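Local atomic coordinates of iron-only hydrogenase system regulator (Thermotoga maritima, PDB entry 2NZC), a protein that is of unknown function but probably takes part in regulating an iron-only hydrogenase system. Residues Lys5-Leu10 with Phe52-Thr57. Sequence-based numbering, arbitrary orientation.
Sequences KRFYIL and FLVLKT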
loop_
_atom_site.group_PDB
_atom_site.type_symbol
_atom_site.label_atom_id
_atom_site.label_comp_id
_atom_site.label_asym_id
_atom_site.label_seq_id
_atom_site.Cartn_x
_atom_site.Cartn_y
_atom_site.Cartn_z
ATOM N N LYS D 5 -15.020 -18.187 4.110
ATOM C CA LYS D 5 -13.759 -17.653 3.613
ATOM C C LYS D 5 -12.951 -17.111 4.786
ATOM O O LYS D 5 -13.528 -16.629 5.763
ATOM C CB LYS D 5 -14.030 -16.575 2.578
ATOM C CG LYS D 5 -14.619 -17.117 1.282
ATOM C CD LYS D 5 -14.931 -15.993 0.299
ATOM C CE LYS D 5 -15.736 -16.529 -0.878
ATOM N NZ LYS D 5 -15.039 -17.680 -1.519
ATOM N N ARG D 6 -11.628 -17.236 4.695
ATOM C CA ARG D 6 -10.689 -16.763 5.703
ATOM C C ARG D 6 -9.714 -15.763 5.080
ATOM O O ARG D 6 -9.507 -15.770 3.880
ATOM C CB ARG D 6 -9.896 -17.954 6.244
ATOM C CG ARG D 6 -10.600 -18.663 7.400
ATOM C CD ARG D 6 -10.288 -20.175 7.534
ATOM N NE ARG D 6 -8.917 -20.582 7.180
ATOM C CZ ARG D 6 -7.801 -20.292 7.861
ATOM N NH1 ARG D 6 -7.827 -19.536 8.956
ATOM N NH2 ARG D 6 -6.633 -20.751 7.422
ATOM N N PHE D 7 -9.102 -14.922 5.905
ATOM C CA PHE D 7 -8.088 -14.017 5.440
ATOM C C PHE D 7 -6.712 -14.672 5.400
ATOM O O PHE D 7 -6.313 -15.408 6.318
ATOM C CB PHE D 7 -8.022 -12.771 6.338
ATOM C CG PHE D 7 -9.195 -11.861 6.196
ATOM C CD1 PHE D 7 -10.352 -12.092 6.923
ATOM C CD2 PHE D 7 -9.129 -10.744 5.365
ATOM C CE1 PHE D 7 -11.463 -11.244 6.811
ATOM C CE2 PHE D 7 -10.242 -9.887 5.247
ATOM C CZ PHE D 7 -11.410 -10.154 5.970
ATOM N N TYR D 8 -5.984 -14.348 4.346
ATOM C CA TYR D 8 -4.619 -14.801 4.165
ATOM C C TYR D 8 -3.793 -13.635 3.745
ATOM O O TYR D 8 -4.278 -12.719 3.031
ATOM C CB TYR D 8 -4.531 -15.899 3.090
ATOM C CG TYR D 8 -5.305 -17.158 3.443
ATOM C CD1 TYR D 8 -4.700 -18.212 4.129
ATOM C CD2 TYR D 8 -6.639 -17.281 3.093
ATOM C CE1 TYR D 8 -5.436 -19.362 4.469
ATOM C CE2 TYR D 8 -7.379 -18.411 3.402
ATOM C CZ TYR D 8 -6.770 -19.447 4.089
ATOM O OH TYR D 8 -7.510 -20.551 4.390
ATOM N N ILE D 9 -2.532 -13.674 4.172
ATOM C CA ILE D 9 -1.520 -12.740 3.706
ATOM C C ILE D 9 -0.524 -13.477 2.774
ATOM O O ILE D 9 -0.032 -14.579 3.108
ATOM C CB ILE D 9 -0.780 -12.154 4.914
ATOM C CG1 ILE D 9 -1.732 -11.292 5.741
ATOM C CG2 ILE D 9 0.425 -11.359 4.472
ATOM C CD1 ILE D 9 -1.544 -11.478 7.225
ATOM N N LEU D 10 -0.208 -12.866 1.633
ATOM C CA LEU D 10 0.797 -13.418 0.726
ATOM C C LEU D 10 1.878 -12.395 0.467
ATOM O O LEU D 10 1.590 -11.233 0.144
ATOM C CB LEU D 10 0.159 -13.796 -0.601
ATOM C CG LEU D 10 -0.229 -15.260 -0.689
ATOM C CD1 LEU D 10 -1.589 -15.359 -0.083
ATOM C CD2 LEU D 10 -0.265 -15.680 -2.145
ATOM N N PHE D 52 2.763 -7.543 -1.907
ATOM C CA PHE D 52 2.013 -7.954 -0.744
ATOM C C PHE D 52 0.574 -8.082 -1.182
ATOM O O PHE D 52 0.061 -7.182 -1.868
ATOM C CB PHE D 52 2.029 -6.878 0.348
ATOM C CG PHE D 52 3.404 -6.501 0.858
ATOM C CD1 PHE D 52 4.084 -7.327 1.735
ATOM C CD2 PHE D 52 3.958 -5.262 0.547
ATOM C CE1 PHE D 52 5.328 -6.949 2.249
ATOM C CE2 PHE D 52 5.209 -4.895 1.064
ATOM C CZ PHE D 52 5.866 -5.735 1.898
ATOM N N LEU D 53 -0.086 -9.165 -0.752
ATOM C CA LEU D 53 -1.521 -9.395 -1.027
ATOM C C LEU D 53 -2.246 -9.740 0.269
ATOM O O LEU D 53 -1.692 -10.428 1.152
ATOM C CB LEU D 53 -1.700 -10.597 -1.998
ATOM C CG LEU D 53 -0.979 -10.558 -3.356
ATOM C CD1 LEU D 53 -1.239 -11.838 -4.090
ATOM C CD2 LEU D 53 -1.548 -9.452 -4.214
ATOM N N VAL D 54 -3.468 -9.236 0.392
ATOM C CA VAL D 54 -4.440 -9.723 1.383
ATOM C C VAL D 54 -5.571 -10.361 0.567
ATOM O O VAL D 54 -6.073 -9.746 -0.383
ATOM C CB VAL D 54 -5.004 -8.576 2.279
ATOM C CG1 VAL D 54 -6.019 -9.175 3.314
ATOM C CG2 VAL D 54 -3.853 -7.880 3.022
ATOM N N LEU D 55 -5.950 -11.596 0.913
ATOM C CA LEU D 55 -7.055 -12.255 0.252
ATOM C C LEU D 55 -8.031 -12.632 1.315
ATOM O O LEU D 55 -7.642 -12.847 2.465
ATOM C CB LEU D 55 -6.600 -13.540 -0.451
ATOM C CG LEU D 55 -5.790 -13.321 -1.734
ATOM C CD1 LEU D 55 -4.309 -13.329 -1.439
ATOM C CD2 LEU D 55 -6.180 -14.385 -2.746
ATOM N N LYS D 56 -9.304 -12.689 0.954
ATOM C CA LYS D 56 -10.265 -13.391 1.788
ATOM C C LYS D 56 -10.859 -14.477 0.903
ATOM O O LYS D 56 -11.580 -14.188 -0.041
ATOM C CB LYS D 56 -11.344 -12.465 2.326
ATOM C CG LYS D 56 -12.210 -13.141 3.403
ATOM C CD LYS D 56 -13.356 -12.263 3.829
ATOM C CE LYS D 56 -14.283 -12.998 4.772
ATOM N NZ LYS D 56 -15.645 -12.408 4.681
ATOM N N THR D 57 -10.523 -15.728 1.179
ATOM C CA THR D 57 -10.861 -16.770 0.232
ATOM C C THR D 57 -10.946 -18.148 0.876
ATOM O O THR D 57 -10.836 -18.290 2.093
ATOM C CB THR D 57 -9.915 -16.753 -1.002
ATOM O OG1 THR D 57 -10.533 -17.503 -2.060
ATOM C CG2 THR D 57 -8.579 -17.345 -0.675
HETATM O O HOH W 1 -9.995 -20.551 3.618
#
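Arg-6, Tyr-8 and Leu-10 pair with Thr-57, Leu-55 and Leu-53 through six backbone hydrogen bonds, joining the two central strands of an antiparallel ACT-like sheet, their axes 4.6 Å apart at closest approach and their directions 154° from each other. Side chains of the non-hydrogen-bonded pairs, Phe-7 with Lys-56 and Ile-9 with Val-54, share the face on which a second subunit packs. There the aliphatic chain of Lys-56 lies over one face of the Phe-7 ring in a CH-pi contact, its CG 3.9 Å from the ring centroid. The chain runs on extended past CG, its CD 3.6 Å from Phe-7 CZ, and carries NZ to a salt bridge with Glu-45 of the second subunit. Val-54 CG1, anti to its backbone N (chi1 -179°), meets the ring edge instead, 4.0 Å from Phe-7 CD2. An alanine in place of Phe-7 would probably leave the Lys-56 methylenes without their platform and its ammonium end freer to swing from Glu-45. On the other face, covered by helix 59-69, Leu-10 CD1 touches Leu-55 CD1 at 3.7 Å, and both leucines pack on that helix. Thr-57 OG1 is hydrogen-bonded to Asp-34 OD2. Thr-57 O takes the N-H of Arg-6 and also lies at the Tyr-8 ring edge, in its plane; a water donates to this carbonyl at 2.9 Å and sits 2.6 Å from Tyr-8 OH.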